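Local structure of CELL WALL surface anchor family protein (Streptococcus pneumoniae, 2WW8) at residues A[48-53]-A[723-728]. The protein serves as the adhesin of the pneumococcal pilus, probably recognising host cells through an elongated, multidomain, surface-anchored chain that carries bound metal ions. Numbering follows the deposited sequence.
Sequences GKVVIK and KYPEIT
In the prealbumin-like (CNA_B-type) domain near the start of the chain, two parallel strands far apart in sequence lie side by side: 48-53 is flanked on its other edge by strand 88-94, and 724-728 pairs antiparallel with 135-137. The chain thus returns after some 670 residues to complete the sheet of its own first domain. Three backbone bonds join the pair, each arriving nearly along the C=O axis. Val51 grips the partner strand twice. Its N donates to Pro725 O at 3.0 Å. Its O accepts from Ile727 N at 3.0 Å, clearly bent at 138°. Lys53 N then reaches Ile727 O at 2.8 Å, almost straight at 170°. Upstream, Pro725 has no N-H to give, and its CD rests 3.3 Å from Lys49 O.

With CG in the crowded position between the backbone N and the carbonyl carbon (chi1 65°), the Tyr724 ring stands beside the extended Lys49 chain, both pointing the same way. Lys49 CE sits over the ring centre, 3.8 Å above its plane, a CH-pi contact. Lys49 NZ lies off-centre, 4.2 Å from the centroid of the Tyr724 ring, in a cation-pi contact, and is also salt-bridged to Glu139. Val51 CG2 meets the ring obliquely. Val50, Pro725, Ile52 and Ile727 share the other side of the sheet, where strand 127-129 packs against Val50, Pro725 and Ile727. Glu726 forms its salt bridge with Arg137; the Lys53 chain crosses its carboxylate obliquely, bringing CE to 3.8 Å from Glu726 OE1, while Lys53 NZ stays 4.4 Å from that same oxygen, beyond salt-bridge range.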
loop_
_atom_site.group_PDB
_atom_site.type_symbol
_atom_site.label_atom_id
_atom_site.label_comp_id
_atom_site.label_asym_id
_atom_site.label_seq_id
_atom_site.Cartn_x
_atom_site.Cartn_y
_atom_site.Cartn_z
ATOM N N GLY A 48 9.344 29.203 -25.428
ATOM C CA GLY A 48 9.266 30.549 -24.849
ATOM C C GLY A 48 7.936 31.262 -25.052
ATOM O O GLY A 48 7.217 30.960 -26.001
ATOM N N LYS A 49 7.588 32.189 -24.163
ATOM C CA LYS A 49 6.340 32.951 -24.245
ATOM C C LYS A 49 6.387 34.292 -23.515
ATOM O O LYS A 49 6.897 34.367 -22.397
ATOM C CB LYS A 49 5.144 32.160 -23.730
ATOM C CG LYS A 49 3.850 32.958 -23.789
ATOM C CD LYS A 49 2.744 32.218 -23.096
ATOM C CE LYS A 49 1.411 32.879 -23.260
ATOM N NZ LYS A 49 0.307 31.904 -23.016
ATOM N N VAL A 50 5.854 35.342 -24.139
ATOM C CA VAL A 50 5.745 36.663 -23.509
ATOM C C VAL A 50 4.447 37.358 -23.923
ATOM O O VAL A 50 3.994 37.197 -25.054
ATOM C CB VAL A 50 6.998 37.535 -23.757
ATOM C CG1 VAL A 50 7.125 37.940 -25.231
ATOM C CG2 VAL A 50 7.000 38.742 -22.825
ATOM N N VAL A 51 3.832 38.092 -23.005
ATOM C CA VAL A 51 2.544 38.729 -23.264
ATOM C C VAL A 51 2.675 40.230 -22.915
ATOM O O VAL A 51 3.324 40.574 -21.919
ATOM C CB VAL A 51 1.408 38.003 -22.467
ATOM C CG1 VAL A 51 0.080 38.777 -22.465
ATOM C CG2 VAL A 51 1.215 36.545 -22.937
ATOM N N ILE A 52 2.102 41.119 -23.736
ATOM C CA ILE A 52 2.102 42.567 -23.459
ATOM C C ILE A 52 0.695 43.149 -23.394
ATOM O O ILE A 52 -0.105 42.971 -24.310
ATOM C CB ILE A 52 2.907 43.427 -24.453
ATOM C CG1 ILE A 52 4.313 42.874 -24.711
ATOM C CG2 ILE A 52 3.077 44.822 -23.876
ATOM C CD1 ILE A 52 4.436 42.021 -25.974
ATOM N N LYS A 53 0.418 43.818 -22.281
ATOM C CA LYS A 53 -0.814 44.567 -22.065
ATOM C C LYS A 53 -0.485 46.057 -22.150
ATOM O O LYS A 53 0.606 46.463 -21.711
ATOM C CB LYS A 53 -1.412 44.310 -20.678
ATOM C CG LYS A 53 -2.114 42.979 -20.515
ATOM C CD LYS A 53 -2.847 42.918 -19.188
ATOM C CE LYS A 53 -3.759 41.710 -19.191
ATOM N NZ LYS A 53 -4.842 41.910 -18.189
ATOM N N LYS A 723 5.644 29.663 -15.520
ATOM C CA LYS A 723 4.899 30.923 -15.674
ATOM C C LYS A 723 5.490 31.824 -16.752
ATOM O O LYS A 723 6.701 31.820 -17.018
ATOM C CB LYS A 723 4.823 31.690 -14.360
ATOM C CG LYS A 723 3.819 31.091 -13.407
ATOM C CD LYS A 723 4.165 31.558 -12.024
ATOM C CE LYS A 723 3.408 30.790 -10.959
ATOM N NZ LYS A 723 3.050 31.824 -9.928
ATOM N N TYR A 724 4.623 32.603 -17.385
ATOM C CA TYR A 724 5.120 33.492 -18.431
ATOM C C TYR A 724 5.106 34.944 -17.955
ATOM O O TYR A 724 4.255 35.328 -17.154
ATOM C CB TYR A 724 4.388 33.280 -19.765
ATOM C CG TYR A 724 2.940 33.648 -19.675
ATOM C CD1 TYR A 724 2.550 34.988 -19.748
ATOM C CD2 TYR A 724 1.970 32.671 -19.490
ATOM C CE1 TYR A 724 1.229 35.344 -19.638
ATOM C CE2 TYR A 724 0.631 33.019 -19.390
ATOM C CZ TYR A 724 0.280 34.361 -19.473
ATOM O OH TYR A 724 -1.030 34.750 -19.365
ATOM N N PRO A 725 6.067 35.744 -18.440
ATOM C CA PRO A 725 6.059 37.196 -18.173
ATOM C C PRO A 725 4.990 37.983 -18.935
ATOM O O PRO A 725 4.794 37.766 -20.139
ATOM C CB PRO A 725 7.474 37.655 -18.566
ATOM C CG PRO A 725 7.951 36.621 -19.530
ATOM C CD PRO A 725 7.231 35.318 -19.241
ATOM N N GLU A 726 4.307 38.870 -18.207
ATOM C CA GLU A 726 3.361 39.843 -18.740
ATOM C C GLU A 726 3.820 41.274 -18.421
ATOM O O GLU A 726 3.791 41.719 -17.266
ATOM C CB GLU A 726 1.942 39.554 -18.238
ATOM C CG GLU A 726 0.968 40.681 -18.460
ATOM C CD GLU A 726 -0.094 40.696 -17.388
ATOM O OE1 GLU A 726 -0.979 39.823 -17.517
ATOM O OE2 GLU A 726 -0.039 41.552 -16.458
ATOM N N ILE A 727 4.272 41.983 -19.452
ATOM C CA ILE A 727 4.512 43.426 -19.334
ATOM C C ILE A 727 3.227 44.233 -19.486
ATOM O O ILE A 727 2.444 44.018 -20.413
ATOM C CB ILE A 727 5.487 44.000 -20.354
ATOM C CG1 ILE A 727 6.799 43.234 -20.326
ATOM C CG2 ILE A 727 5.808 45.425 -19.949
ATOM C CD1 ILE A 727 7.276 42.870 -21.703
ATOM N N THR A 728 3.026 45.147 -18.543
ATOM C CA THR A 728 1.970 46.133 -18.644
ATOM C C THR A 728 2.618 47.478 -19.009
ATOM O O THR A 728 3.518 47.986 -18.322
ATOM C CB THR A 728 1.070 46.175 -17.397
ATOM O OG1 THR A 728 0.453 44.893 -17.259
ATOM C CG2 THR A 728 -0.042 47.233 -17.540
#